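Long-range contact in alpha,alpha-trehalose-phosphate synthase (UDP-forming) (Burkholderia xenovorans, PDB 5V0T), which belongs to glycosyltransferase family 20, is built on the two-domain GT-B fold and holds uridine-5'-diphosphate and 6-O-phosphono-alpha-D-glucopyranose: residues A[102-107]-A[175-179]. Residues are numbered along the deposited sequence; the frame is centred on the assembly and turned at random.
Sequences ADLLQY and AVPPH. With FMT (formic acid), chain U; EDO (1,2-ethanediol), chain L.
A102 meets A175 methyl to methyl, CB to CB at 4.3 Å, where two interhelical loops of the GT-B fold pack side by side: 102-107 links helix 79-98 to helix 109-126, while the loop 175-179 leads into helix 179-186. No hydrogen bond joins the segments, and the 253 Å² they bury together rests mostly on apolar side chains. The backbone N of A102 instead donates to a 1,2-ethanediol molecule, probably from the crystallisation liquor.

L105 follows with its CG anti to the backbone N (chi1 -168°), which carries CD1 across to A175 and V176. That methyl lies 4.1 Å from V176 CG2, the two side chains crossing at about a right angle, 4.2 Å from A175 CB and 3.9 Å from A175 O. Both L105 and V176 also touch A97 of helix 79-98, so that helix contributes to the same apolar patch. Q106 is fixed to helix 79-98 through its backbone, its O accepting a hydrogen bond from T93 OG1.

Y107 carries its CG anti to the backbone N (chi1 175°), which turns one face of the ring to P177. P177 CG sits 3.9 Å from the centroid of the Y107 ring and 19° off its normal, which meets the geometry of a CH-pi contact. P178, the N-cap residue of helix 179-186, lies within a type I turn from V176 to H179, closed by the H179 N to V176 O hydrogen bond of 2.9 Å. F89 and F112 touch both Y107 and P178, whose CD approaches the tyrosine ring obliquely, 3.5 Å from Y107 CE1.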
loop_
_atom_site.group_PDB
_atom_site.type_symbol
_atom_site.label_atom_id
_atom_site.label_comp_id
_atom_site.label_asym_id
_atom_site.label_seq_id
_atom_site.Cartn_x
_atom_site.Cartn_y
_atom_site.Cartn_z
ATOM N N ALA A 102 9.923 7.936 -13.055
ATOM C CA ALA A 102 9.884 9.252 -13.685
ATOM C C ALA A 102 9.535 9.151 -15.159
ATOM O O ALA A 102 8.980 10.100 -15.721
ATOM C CB ALA A 102 11.217 9.977 -13.487
ATOM N N ASP A 103 9.793 7.999 -15.782
ATOM C CA ASP A 103 9.423 7.803 -17.180
ATOM C C ASP A 103 7.915 7.874 -17.393
ATOM O O ASP A 103 7.466 8.203 -18.495
ATOM C CB ASP A 103 9.939 6.457 -17.675
ATOM C CG ASP A 103 9.357 5.285 -16.889
ATOM O OD1 ASP A 103 9.607 5.192 -15.663
ATOM O OD2 ASP A 103 8.659 4.454 -17.504
ATOM N N LEU A 104 7.124 7.512 -16.386
ATOM C CA LEU A 104 5.669 7.568 -16.488
ATOM C C LEU A 104 5.098 8.860 -15.932
ATOM O O LEU A 104 3.922 9.161 -16.169
ATOM C CB LEU A 104 5.039 6.378 -15.755
ATOM C CG LEU A 104 5.399 4.970 -16.254
ATOM C CD1 LEU A 104 4.775 3.892 -15.348
ATOM C CD2 LEU A 104 4.997 4.753 -17.719
ATOM N N LEU A 105 5.900 9.628 -15.210
ATOM C CA LEU A 105 5.456 10.914 -14.693
ATOM C C LEU A 105 4.948 11.811 -15.822
ATOM O O LEU A 105 5.600 11.978 -16.859
ATOM C CB LEU A 105 6.610 11.584 -13.947
ATOM C CG LEU A 105 6.360 12.807 -13.064
ATOM C CD1 LEU A 105 7.547 13.011 -12.161
ATOM C CD2 LEU A 105 6.145 14.056 -13.904
ATOM N N GLN A 106 3.756 12.352 -15.635
ATOM C CA GLN A 106 3.284 13.470 -16.428
ATOM C C GLN A 106 3.041 14.633 -15.480
ATOM O O GLN A 106 2.730 14.437 -14.301
ATOM C CB GLN A 106 2.016 13.121 -17.189
ATOM C CG GLN A 106 2.245 12.112 -18.299
ATOM C CD GLN A 106 0.947 11.568 -18.855
ATOM O OE1 GLN A 106 -0.131 11.833 -18.318
ATOM N NE2 GLN A 106 1.040 10.802 -19.936
ATOM N N TYR A 107 3.224 15.848 -15.984
ATOM C CA TYR A 107 3.035 17.025 -15.154
ATOM C C TYR A 107 2.226 18.038 -15.940
ATOM O O TYR A 107 2.522 18.285 -17.110
ATOM C CB TYR A 107 4.372 17.644 -14.730
ATOM C CG TYR A 107 4.195 18.942 -13.979
ATOM C CD1 TYR A 107 3.614 18.953 -12.720
ATOM C CD2 TYR A 107 4.597 20.160 -14.532
ATOM C CE1 TYR A 107 3.448 20.124 -12.016
ATOM C CE2 TYR A 107 4.429 21.352 -13.832
ATOM C CZ TYR A 107 3.857 21.317 -12.573
ATOM O OH TYR A 107 3.677 22.463 -11.855
ATOM N N ALA A 175 12.471 15.408 -9.940
ATOM C CA ALA A 175 11.733 15.316 -11.194
ATOM C C ALA A 175 10.328 15.899 -11.089
ATOM O O ALA A 175 9.739 16.242 -12.118
ATOM C CB ALA A 175 11.639 13.858 -11.658
ATOM N N VAL A 176 9.769 15.988 -9.888
ATOM C CA VAL A 176 8.457 16.606 -9.687
ATOM C C VAL A 176 8.682 18.113 -9.684
ATOM O O VAL A 176 9.293 18.627 -8.740
ATOM C CB VAL A 176 7.803 16.129 -8.378
ATOM C CG1 VAL A 176 6.450 16.797 -8.160
ATOM C CG2 VAL A 176 7.656 14.609 -8.363
ATOM N N PRO A 177 8.236 18.855 -10.696
ATOM C CA PRO A 177 8.640 20.266 -10.806
ATOM C C PRO A 177 8.295 21.066 -9.556
ATOM O O PRO A 177 9.152 21.814 -9.064
ATOM C CB PRO A 177 7.882 20.750 -12.054
ATOM C CG PRO A 177 7.853 19.509 -12.918
ATOM C CD PRO A 177 7.517 18.413 -11.906
ATOM N N PRO A 178 7.080 20.903 -8.940
ATOM C CA PRO A 178 6.822 21.644 -7.689
ATOM C C PRO A 178 7.308 20.943 -6.419
ATOM O O PRO A 178 6.675 21.075 -5.367
ATOM C CB PRO A 178 5.294 21.790 -7.679
ATOM C CG PRO A 178 4.814 20.579 -8.381
ATOM C CD PRO A 178 5.840 20.265 -9.439
ATOM N N HIS A 179 8.438 20.229 -6.488
ATOM C CA HIS A 179 8.943 19.510 -5.314
ATOM C C HIS A 179 9.113 20.430 -4.099
ATOM O O HIS A 179 8.807 20.036 -2.968
ATOM C CB HIS A 179 10.276 18.808 -5.652
ATOM C CG HIS A 179 11.326 19.720 -6.217
ATOM N ND1 HIS A 179 12.161 20.481 -5.426
ATOM C CD2 HIS A 179 11.676 19.993 -7.499
ATOM C CE1 HIS A 179 12.970 21.191 -6.194
ATOM N NE2 HIS A 179 12.693 20.915 -7.457
HETATM C C FMT U . 5.211 16.039 -18.548
HETATM O O1 FMT U . 4.022 15.853 -18.845
HETATM O O2 FMT U . 6.176 15.795 -19.288
HETATM C C1 EDO L . 14.149 5.545 -11.239
HETATM O O1 EDO L . 15.318 4.993 -11.869
HETATM C C2 EDO L . 14.012 7.040 -11.553
HETATM O O2 EDO L . 12.634 7.455 -11.522
#